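Local coordinates for protein dihydrodipicolinate synthase (Bacillus anthracis, PDB 1XKY) that probably catalyses the condensation of pyruvate with aspartate semialdehyde, the dihydrodipicolinate synthase step of lysine biosynthesis, at residues Thr22-Thr36 with Leu62-Val74. Sequence-based numbering, arbitrary orientation.
Sequences TPFDINGNIDFAKTT and LTSEEKVALYRHV
His73 reaches across from helix 64-78 and is held by the first turn of helix 32-44 on both an edge and a face. At the edge, its NE2 shares a hydrogen bond with Thr36 OG1 (2.8 Å). Over the face, Phe32 presents its ring edge in a T-shaped pair, planes at 75°, with Phe32 CD2 3.6 Å from His73 CG. Phe32 CB adds a CH-pi contact above the same imidazole. A chi1 of -179° sets CG opposite the backbone N and carries the imidazole across to this turn, and the methyl of Thr35 meets its edge at CD2. Alongside, apolar side chains meet. Ile30 CD1 lies 3.9 Å from Glu66 CB and also touches Leu70 CB. Leu62 CD2 meets the edge of the Phe24 ring. Thr22 CG2 and OG1 both rest against Leu70 CD2, while OG1 hydrogen-bonds Gly57 O. A water accepts from Ile30 N (2.9 Å) and donates to Glu66 OE2 (2.8 Å). Glu66 also closes a capping box with Thr63, and its OE2 makes a salt bridge with Arg278. The contact joins the first two helices around the TIM barrel. The Thr36 bond and the Phe32 ring pair together probably limit rotation of the imidazole; the remainder is mostly apolar packing, with one water bridge.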
ATOM      1  N   THR A  22     -19.432 -13.203 -20.694  1.00 14.44           N
ATOM      2  CA  THR A  22     -20.199 -12.987 -21.920  1.00 14.53           C
ATOM      3  C   THR A  22     -19.546 -13.773 -23.064  1.00 14.71           C
ATOM      4  O   THR A  22     -18.463 -13.395 -23.539  1.00 14.74           O
ATOM      5  CB  THR A  22     -20.276 -11.492 -22.280  1.00 14.52           C
ATOM      6  OG1 THR A  22     -20.838 -10.758 -21.184  1.00 14.51           O
ATOM      7  CG2 THR A  22     -21.146 -11.282 -23.517  1.00 14.26           C
ATOM      8  N   PRO A  23     -20.167 -14.896 -23.477  1.00 15.14           N
ATOM      9  CA  PRO A  23     -19.612 -15.655 -24.600  1.00 15.45           C
ATOM     10  C   PRO A  23     -19.525 -14.853 -25.901  1.00 15.73           C
ATOM     11  O   PRO A  23     -20.479 -14.157 -26.267  1.00 15.45           O
ATOM     12  CB  PRO A  23     -20.593 -16.832 -24.756  1.00 15.43           C
ATOM     13  CG  PRO A  23     -21.246 -16.962 -23.432  1.00 15.41           C
ATOM     14  CD  PRO A  23     -21.349 -15.568 -22.899  1.00 14.61           C
ATOM     15  N   PHE A  24     -18.381 -14.954 -26.575  1.00 16.67           N
ATOM     16  CA  PHE A  24     -18.183 -14.344 -27.889  1.00 17.44           C
ATOM     17  C   PHE A  24     -17.927 -15.409 -28.948  1.00 18.49           C
ATOM     18  O   PHE A  24     -17.334 -16.469 -28.675  1.00 18.75           O
ATOM     19  CB  PHE A  24     -17.008 -13.351 -27.893  1.00 17.43           C
ATOM     20  CG  PHE A  24     -17.175 -12.175 -26.956  1.00 16.31           C
ATOM     21  CD1 PHE A  24     -16.130 -11.784 -26.122  1.00 15.96           C
ATOM     22  CD2 PHE A  24     -18.362 -11.454 -26.908  1.00 16.97           C
ATOM     23  CE1 PHE A  24     -16.267 -10.697 -25.253  1.00 14.28           C
ATOM     24  CE2 PHE A  24     -18.503 -10.357 -26.043  1.00 14.77           C
ATOM     25  CZ  PHE A  24     -17.456  -9.985 -25.221  1.00 14.79           C
ATOM     26  N   ASP A  25     -18.368 -15.111 -30.165  1.00 19.36           N
ATOM     27  CA  ASP A  25     -18.106 -15.967 -31.301  1.00 20.16           C
ATOM     28  C   ASP A  25     -16.704 -15.670 -31.846  1.00 21.12           C
ATOM     29  O   ASP A  25     -15.947 -14.868 -31.262  1.00 20.86           O
ATOM     30  CB  ASP A  25     -19.211 -15.821 -32.367  1.00 19.89           C
ATOM     31  CG  ASP A  25     -19.229 -14.467 -33.047  1.00 20.43           C
ATOM     32  OD1 ASP A  25     -18.225 -13.717 -33.004  1.00 18.92           O
ATOM     33  OD2 ASP A  25     -20.273 -14.164 -33.653  1.00 20.64           O
ATOM     34  N   ILE A  26     -16.360 -16.319 -32.954  1.00 22.08           N
ATOM     35  CA  ILE A  26     -15.019 -16.219 -33.514  1.00 23.09           C
ATOM     36  C   ILE A  26     -14.704 -14.796 -33.995  1.00 23.12           C
ATOM     37  O   ILE A  26     -13.550 -14.404 -34.041  1.00 23.77           O
ATOM     38  CB  ILE A  26     -14.796 -17.269 -34.643  1.00 23.63           C
ATOM     39  CG1 ILE A  26     -13.303 -17.448 -34.954  1.00 24.95           C
ATOM     40  CG2 ILE A  26     -15.569 -16.886 -35.905  1.00 24.26           C
ATOM     41  CD1 ILE A  26     -12.440 -17.805 -33.760  1.00 25.98           C
ATOM     42  N   ASN A  27     -15.733 -14.020 -34.314  1.00 23.02           N
ATOM     43  CA  ASN A  27     -15.560 -12.621 -34.694  1.00 23.09           C
ATOM     44  C   ASN A  27     -15.618 -11.654 -33.514  1.00 22.63           C
ATOM     45  O   ASN A  27     -15.621 -10.442 -33.706  1.00 23.21           O
ATOM     46  CB  ASN A  27     -16.619 -12.237 -35.725  1.00 23.39           C
ATOM     47  CG  ASN A  27     -16.539 -13.081 -36.976  1.00 24.39           C
ATOM     48  OD1 ASN A  27     -17.557 -13.532 -37.498  1.00 27.32           O
ATOM     49  ND2 ASN A  27     -15.326 -13.314 -37.458  1.00 25.70           N
ATOM     50  N   GLY A  28     -15.665 -12.191 -32.301  1.00 22.08           N
ATOM     51  CA  GLY A  28     -15.749 -11.380 -31.093  1.00 21.73           C
ATOM     52  C   GLY A  28     -17.119 -10.803 -30.798  1.00 21.28           C
ATOM     53  O   GLY A  28     -17.263 -10.021 -29.860  1.00 20.59           O
ATOM     54  N   ASN A  29     -18.127 -11.169 -31.589  1.00 20.94           N
ATOM     55  CA  ASN A  29     -19.493 -10.725 -31.323  1.00 20.56           C
ATOM     56  C   ASN A  29     -20.137 -11.638 -30.296  1.00 19.84           C
ATOM     57  O   ASN A  29     -19.714 -12.781 -30.132  1.00 19.58           O
ATOM     58  CB  ASN A  29     -20.329 -10.712 -32.608  1.00 21.22           C
ATOM     59  CG  ASN A  29     -19.794  -9.738 -33.642  1.00 22.17           C
ATOM     60  OD1 ASN A  29     -19.585 -10.101 -34.799  1.00 24.67           O
ATOM     61  ND2 ASN A  29     -19.557  -8.500 -33.225  1.00 23.87           N
ATOM     62  N   ILE A  30     -21.162 -11.134 -29.615  1.00 18.90           N
ATOM     63  CA  ILE A  30     -21.894 -11.938 -28.638  1.00 18.59           C
ATOM     64  C   ILE A  30     -22.444 -13.215 -29.287  1.00 18.39           C
ATOM     65  O   ILE A  30     -23.120 -13.154 -30.317  1.00 18.59           O
ATOM     66  CB  ILE A  30     -23.059 -11.151 -27.979  1.00 18.58           C
ATOM     67  CG1 ILE A  30     -22.510  -9.985 -27.143  1.00 18.13           C
ATOM     68  CG2 ILE A  30     -23.909 -12.092 -27.109  1.00 18.48           C
ATOM     69  CD1 ILE A  30     -23.573  -9.067 -26.544  1.00 18.30           C
ATOM     70  N   ASP A  31     -22.151 -14.361 -28.675  1.00 17.77           N
ATOM     71  CA  ASP A  31     -22.686 -15.638 -29.132  1.00 17.62           C
ATOM     72  C   ASP A  31     -23.876 -16.024 -28.264  1.00 16.95           C
ATOM     73  O   ASP A  31     -23.713 -16.492 -27.133  1.00 16.43           O
ATOM     74  CB  ASP A  31     -21.613 -16.721 -29.086  1.00 18.07           C
ATOM     75  CG  ASP A  31     -22.003 -17.951 -29.880  1.00 19.14           C
ATOM     76  OD1 ASP A  31     -23.120 -18.474 -29.676  1.00 18.01           O
ATOM     77  OD2 ASP A  31     -21.183 -18.382 -30.707  1.00 20.88           O
ATOM     78  N   PHE A  32     -25.075 -15.815 -28.800  1.00 16.35           N
ATOM     79  CA  PHE A  32     -26.297 -16.016 -28.023  1.00 16.38           C
ATOM     80  C   PHE A  32     -26.581 -17.494 -27.733  1.00 15.72           C
ATOM     81  O   PHE A  32     -27.027 -17.828 -26.636  1.00 14.98           O
ATOM     82  CB  PHE A  32     -27.479 -15.314 -28.698  1.00 16.55           C
ATOM     83  CG  PHE A  32     -27.350 -13.817 -28.688  1.00 17.93           C
ATOM     84  CD1 PHE A  32     -26.770 -13.147 -29.754  1.00 19.11           C
ATOM     85  CD2 PHE A  32     -27.753 -13.087 -27.586  1.00 18.40           C
ATOM     86  CE1 PHE A  32     -26.632 -11.758 -29.735  1.00 19.18           C
ATOM     87  CE2 PHE A  32     -27.620 -11.707 -27.560  1.00 18.89           C
ATOM     88  CZ  PHE A  32     -27.057 -11.042 -28.634  1.00 19.24           C
ATOM     89  N   ALA A  33     -26.275 -18.375 -28.687  1.00 15.29           N
ATOM     90  CA  ALA A  33     -26.433 -19.815 -28.472  1.00 15.31           C
ATOM     91  C   ALA A  33     -25.511 -20.332 -27.361  1.00 15.26           C
ATOM     92  O   ALA A  33     -25.931 -21.145 -26.538  1.00 15.44           O
ATOM     93  CB  ALA A  33     -26.181 -20.589 -29.769  1.00 15.35           C
ATOM     94  N   LYS A  34     -24.264 -19.867 -27.336  1.00 15.72           N
ATOM     95  CA  LYS A  34     -23.339 -20.216 -26.244  1.00 16.10           C
ATOM     96  C   LYS A  34     -23.811 -19.633 -24.909  1.00 15.72           C
ATOM     97  O   LYS A  34     -23.649 -20.259 -23.861  1.00 15.57           O
ATOM     98  CB  LYS A  34     -21.910 -19.746 -26.554  1.00 16.94           C
ATOM     99  CG  LYS A  34     -21.227 -20.553 -27.645  1.00 19.22           C
ATOM    100  CD  LYS A  34     -19.833 -20.026 -28.002  1.00 22.72           C
ATOM    101  CE  LYS A  34     -19.046 -21.089 -28.797  1.00 25.01           C
ATOM    102  NZ  LYS A  34     -17.583 -20.766 -28.909  1.00 27.91           N
ATOM    103  N   THR A  35     -24.393 -18.437 -24.949  1.00 15.59           N
ATOM    104  CA  THR A  35     -24.967 -17.831 -23.749  1.00 15.81           C
ATOM    105  C   THR A  35     -26.093 -18.707 -23.190  1.00 15.48           C
ATOM    106  O   THR A  35     -26.141 -18.961 -21.991  1.00 15.44           O
ATOM    107  CB  THR A  35     -25.473 -16.396 -24.016  1.00 15.86           C
ATOM    108  OG1 THR A  35     -24.400 -15.589 -24.524  1.00 15.83           O
ATOM    109  CG2 THR A  35     -26.009 -15.761 -22.744  1.00 16.12           C
ATOM    110  N   THR A  36     -26.972 -19.191 -24.063  1.00 15.69           N
ATOM    111  CA  THR A  36     -28.048 -20.096 -23.646  1.00 15.55           C
ATOM    112  C   THR A  36     -27.462 -21.334 -22.965  1.00 15.89           C
ATOM    113  O   THR A  36     -27.878 -21.698 -21.862  1.00 15.80           O
ATOM    114  CB  THR A  36     -28.938 -20.500 -24.837  1.00 15.38           C
ATOM    115  OG1 THR A  36     -29.482 -19.322 -25.439  1.00 14.26           O
ATOM    116  CG2 THR A  36     -30.083 -21.423 -24.400  1.00 15.89           C
ATOM    117  N   LEU A  62     -18.414  -3.825 -24.045  1.00 16.39           N
ATOM    118  CA  LEU A  62     -19.732  -3.986 -24.656  1.00 16.71           C
ATOM    119  C   LEU A  62     -20.342  -2.606 -24.921  1.00 17.38           C
ATOM    120  O   LEU A  62     -20.229  -1.702 -24.103  1.00 16.62           O
ATOM    121  CB  LEU A  62     -20.672  -4.795 -23.763  1.00 16.60           C
ATOM    122  CG  LEU A  62     -20.280  -6.209 -23.322  1.00 16.98           C
ATOM    123  CD1 LEU A  62     -21.290  -6.711 -22.312  1.00 16.95           C
ATOM    124  CD2 LEU A  62     -20.157  -7.182 -24.491  1.00 17.80           C
ATOM    125  N   THR A  63     -20.999  -2.449 -26.063  1.00 18.01           N
ATOM    126  CA  THR A  63     -21.741  -1.222 -26.324  1.00 18.53           C
ATOM    127  C   THR A  63     -23.027  -1.293 -25.523  1.00 19.08           C
ATOM    128  O   THR A  63     -23.442  -2.371 -25.096  1.00 19.18           O
ATOM    129  CB  THR A  63     -22.108  -1.052 -27.804  1.00 18.71           C
ATOM    130  OG1 THR A  63     -23.055  -2.055 -28.180  1.00 17.90           O
ATOM    131  CG2 THR A  63     -20.875  -1.150 -28.687  1.00 19.29           C
ATOM    132  N   SER A  64     -23.671  -0.147 -25.348  1.00 19.33           N
ATOM    133  CA  SER A  64     -24.946  -0.087 -24.641  1.00 19.97           C
ATOM    134  C   SER A  64     -25.990  -0.983 -25.319  1.00 19.73           C
ATOM    135  O   SER A  64     -26.784  -1.640 -24.657  1.00 19.59           O
ATOM    136  CB  SER A  64     -25.440   1.359 -24.573  1.00 19.98           C
ATOM    137  OG  SER A  64     -26.729   1.417 -23.991  1.00 22.49           O
ATOM    138  N   GLU A  65     -25.947  -1.023 -26.644  1.00 19.85           N
ATOM    139  CA  GLU A  65     -26.876  -1.818 -27.442  1.00 19.86           C
ATOM    140  C   GLU A  65     -26.630  -3.315 -27.227  1.00 18.81           C
ATOM    141  O   GLU A  65     -27.571  -4.087 -27.103  1.00 18.12           O
ATOM    142  CB  GLU A  65     -26.749  -1.454 -28.930  1.00 20.40           C
ATOM    143  CG  GLU A  65     -27.291  -0.060 -29.298  1.00 22.90           C
ATOM    144  CD  GLU A  65     -26.436   1.116 -28.793  1.00 25.86           C
ATOM    145  OE1 GLU A  65     -25.192   0.978 -28.680  1.00 24.97           O
ATOM    146  OE2 GLU A  65     -27.023   2.189 -28.506  1.00 27.87           O
ATOM    147  N   GLU A  66     -25.359  -3.708 -27.182  1.00 18.44           N
ATOM    148  CA  GLU A  66     -24.957  -5.084 -26.854  1.00 17.80           C
ATOM    149  C   GLU A  66     -25.411  -5.509 -25.456  1.00 17.41           C
ATOM    150  O   GLU A  66     -25.941  -6.613 -25.268  1.00 16.29           O
ATOM    151  CB  GLU A  66     -23.437  -5.234 -26.989  1.00 18.04           C
ATOM    152  CG  GLU A  66     -22.981  -5.342 -28.432  1.00 18.23           C
ATOM    153  CD  GLU A  66     -21.476  -5.404 -28.593  1.00 20.46           C
ATOM    154  OE1 GLU A  66     -20.747  -4.691 -27.868  1.00 19.39           O
ATOM    155  OE2 GLU A  66     -21.026  -6.159 -29.475  1.00 21.13           O
ATOM    156  N   LYS A  67     -25.213  -4.618 -24.487  1.00 16.86           N
ATOM    157  CA  LYS A  67     -25.627  -4.871 -23.118  1.00 16.39           C
ATOM    158  C   LYS A  67     -27.120  -5.189 -23.055  1.00 16.06           C
ATOM    159  O   LYS A  67     -27.502  -6.206 -22.504  1.00 15.52           O
ATOM    160  CB  LYS A  67     -25.279  -3.686 -22.212  1.00 16.26           C
ATOM    161  CG  LYS A  67     -23.789  -3.519 -21.972  1.00 15.84           C
ATOM    162  CD  LYS A  67     -23.501  -2.264 -21.164  1.00 16.01           C
ATOM    163  CE  LYS A  67     -22.020  -2.098 -20.943  1.00 16.54           C
ATOM    164  NZ  LYS A  67     -21.676  -0.770 -20.405  1.00 17.98           N
ATOM    165  N   VAL A  68     -27.943  -4.327 -23.649  1.00 16.08           N
ATOM    166  CA  VAL A  68     -29.403  -4.470 -23.607  1.00 15.93           C
ATOM    167  C   VAL A  68     -29.866  -5.750 -24.318  1.00 15.71           C
ATOM    168  O   VAL A  68     -30.740  -6.445 -23.819  1.00 15.44           O
ATOM    169  CB  VAL A  68     -30.129  -3.221 -24.208  1.00 16.10           C
ATOM    170  CG1 VAL A  68     -31.651  -3.457 -24.305  1.00 16.90           C
ATOM    171  CG2 VAL A  68     -29.822  -1.960 -23.384  1.00 15.70           C
ATOM    172  N   ALA A  69     -29.275  -6.063 -25.469  1.00 15.83           N
ATOM    173  CA  ALA A  69     -29.558  -7.331 -26.158  1.00 15.88           C
ATOM    174  C   ALA A  69     -29.194  -8.538 -25.281  1.00 16.12           C
ATOM    175  O   ALA A  69     -29.942  -9.523 -25.206  1.00 15.70           O
ATOM    176  CB  ALA A  69     -28.813  -7.395 -27.480  1.00 16.15           C
ATOM    177  N   LEU A  70     -28.038  -8.445 -24.626  1.00 16.11           N
ATOM    178  CA  LEU A  70     -27.568  -9.481 -23.718  1.00 16.46           C
ATOM    179  C   LEU A  70     -28.498  -9.658 -22.520  1.00 16.52           C
ATOM    180  O   LEU A  70     -28.824 -10.796 -22.156  1.00 16.12           O
ATOM    181  CB  LEU A  70     -26.136  -9.174 -23.240  1.00 16.58           C
ATOM    182  CG  LEU A  70     -25.464 -10.230 -22.354  1.00 16.82           C
ATOM    183  CD1 LEU A  70     -25.309 -11.549 -23.094  1.00 17.59           C
ATOM    184  CD2 LEU A  70     -24.106  -9.725 -21.855  1.00 17.71           C
ATOM    185  N   TYR A  71     -28.919  -8.547 -21.907  1.00 16.52           N
ATOM    186  CA  TYR A  71     -29.868  -8.609 -20.789  1.00 17.02           C
ATOM    187  C   TYR A  71     -31.152  -9.309 -21.236  1.00 17.05           C
ATOM    188  O   TYR A  71     -31.662 -10.203 -20.549  1.00 16.93           O
ATOM    189  CB  TYR A  71     -30.264  -7.219 -20.261  1.00 17.13           C
ATOM    190  CG  TYR A  71     -29.146  -6.302 -19.808  1.00 17.52           C
ATOM    191  CD1 TYR A  71     -27.933  -6.797 -19.310  1.00 18.40           C
ATOM    192  CD2 TYR A  71     -29.320  -4.920 -19.850  1.00 17.97           C
ATOM    193  CE1 TYR A  71     -26.916  -5.924 -18.904  1.00 18.12           C
ATOM    194  CE2 TYR A  71     -28.321  -4.047 -19.436  1.00 18.00           C
ATOM    195  CZ  TYR A  71     -27.123  -4.547 -18.965  1.00 17.81           C
ATOM    196  OH  TYR A  71     -26.137  -3.656 -18.569  1.00 18.35           O
ATOM    197  N   ARG A  72     -31.669  -8.876 -22.386  1.00 17.07           N
ATOM    198  CA  ARG A  72     -32.935  -9.380 -22.907  1.00 17.58           C
ATOM    199  C   ARG A  72     -32.868 -10.887 -23.160  1.00 16.98           C
ATOM    200  O   ARG A  72     -33.784 -11.617 -22.801  1.00 16.94           O
ATOM    201  CB  ARG A  72     -33.309  -8.631 -24.188  1.00 18.19           C
ATOM    202  CG  ARG A  72     -34.636  -9.029 -24.779  1.00 20.94           C
ATOM    203  CD  ARG A  72     -34.820  -8.451 -26.174  1.00 24.32           C
ATOM    204  NE  ARG A  72     -35.072  -7.011 -26.145  1.00 26.46           N
ATOM    205  CZ  ARG A  72     -34.229  -6.063 -26.551  1.00 29.97           C
ATOM    206  NH1 ARG A  72     -33.027  -6.362 -27.047  1.00 32.01           N
ATOM    207  NH2 ARG A  72     -34.598  -4.787 -26.466  1.00 30.27           N
ATOM    208  N   HIS A  73     -31.778 -11.345 -23.761  1.00 16.34           N
ATOM    209  CA  HIS A  73     -31.613 -12.767 -24.034  1.00 16.04           C
ATOM    210  C   HIS A  73     -31.519 -13.600 -22.754  1.00 15.90           C
ATOM    211  O   HIS A  73     -32.139 -14.660 -22.640  1.00 15.10           O
ATOM    212  CB  HIS A  73     -30.371 -13.009 -24.877  1.00 16.10           C
ATOM    213  CG  HIS A  73     -30.157 -14.452 -25.210  1.00 15.99           C
ATOM    214  ND1 HIS A  73     -30.938 -15.119 -26.126  1.00 16.07           N
ATOM    215  CD2 HIS A  73     -29.272 -15.360 -24.735  1.00 15.93           C
ATOM    216  CE1 HIS A  73     -30.530 -16.372 -26.218  1.00 17.50           C
ATOM    217  NE2 HIS A  73     -29.523 -16.546 -25.380  1.00 15.99           N
ATOM    218  N   VAL A  74     -30.743 -13.112 -21.791  1.00 15.42           N
ATOM    219  CA  VAL A  74     -30.567 -13.819 -20.535  1.00 15.45           C
ATOM    220  C   VAL A  74     -31.888 -13.874 -19.758  1.00 15.47           C
ATOM    221  O   VAL A  74     -32.223 -14.906 -19.179  1.00 15.30           O
ATOM    222  CB  VAL A  74     -29.430 -13.194 -19.678  1.00 15.03           C
ATOM    223  CG1 VAL A  74     -29.346 -13.867 -18.321  1.00 15.48           C
ATOM    224  CG2 VAL A  74     -28.087 -13.287 -20.418  1.00 15.25           C
TER
HETATM  225  O   HOH W   1     -22.058  -8.499 -30.544  1.00 19.46           O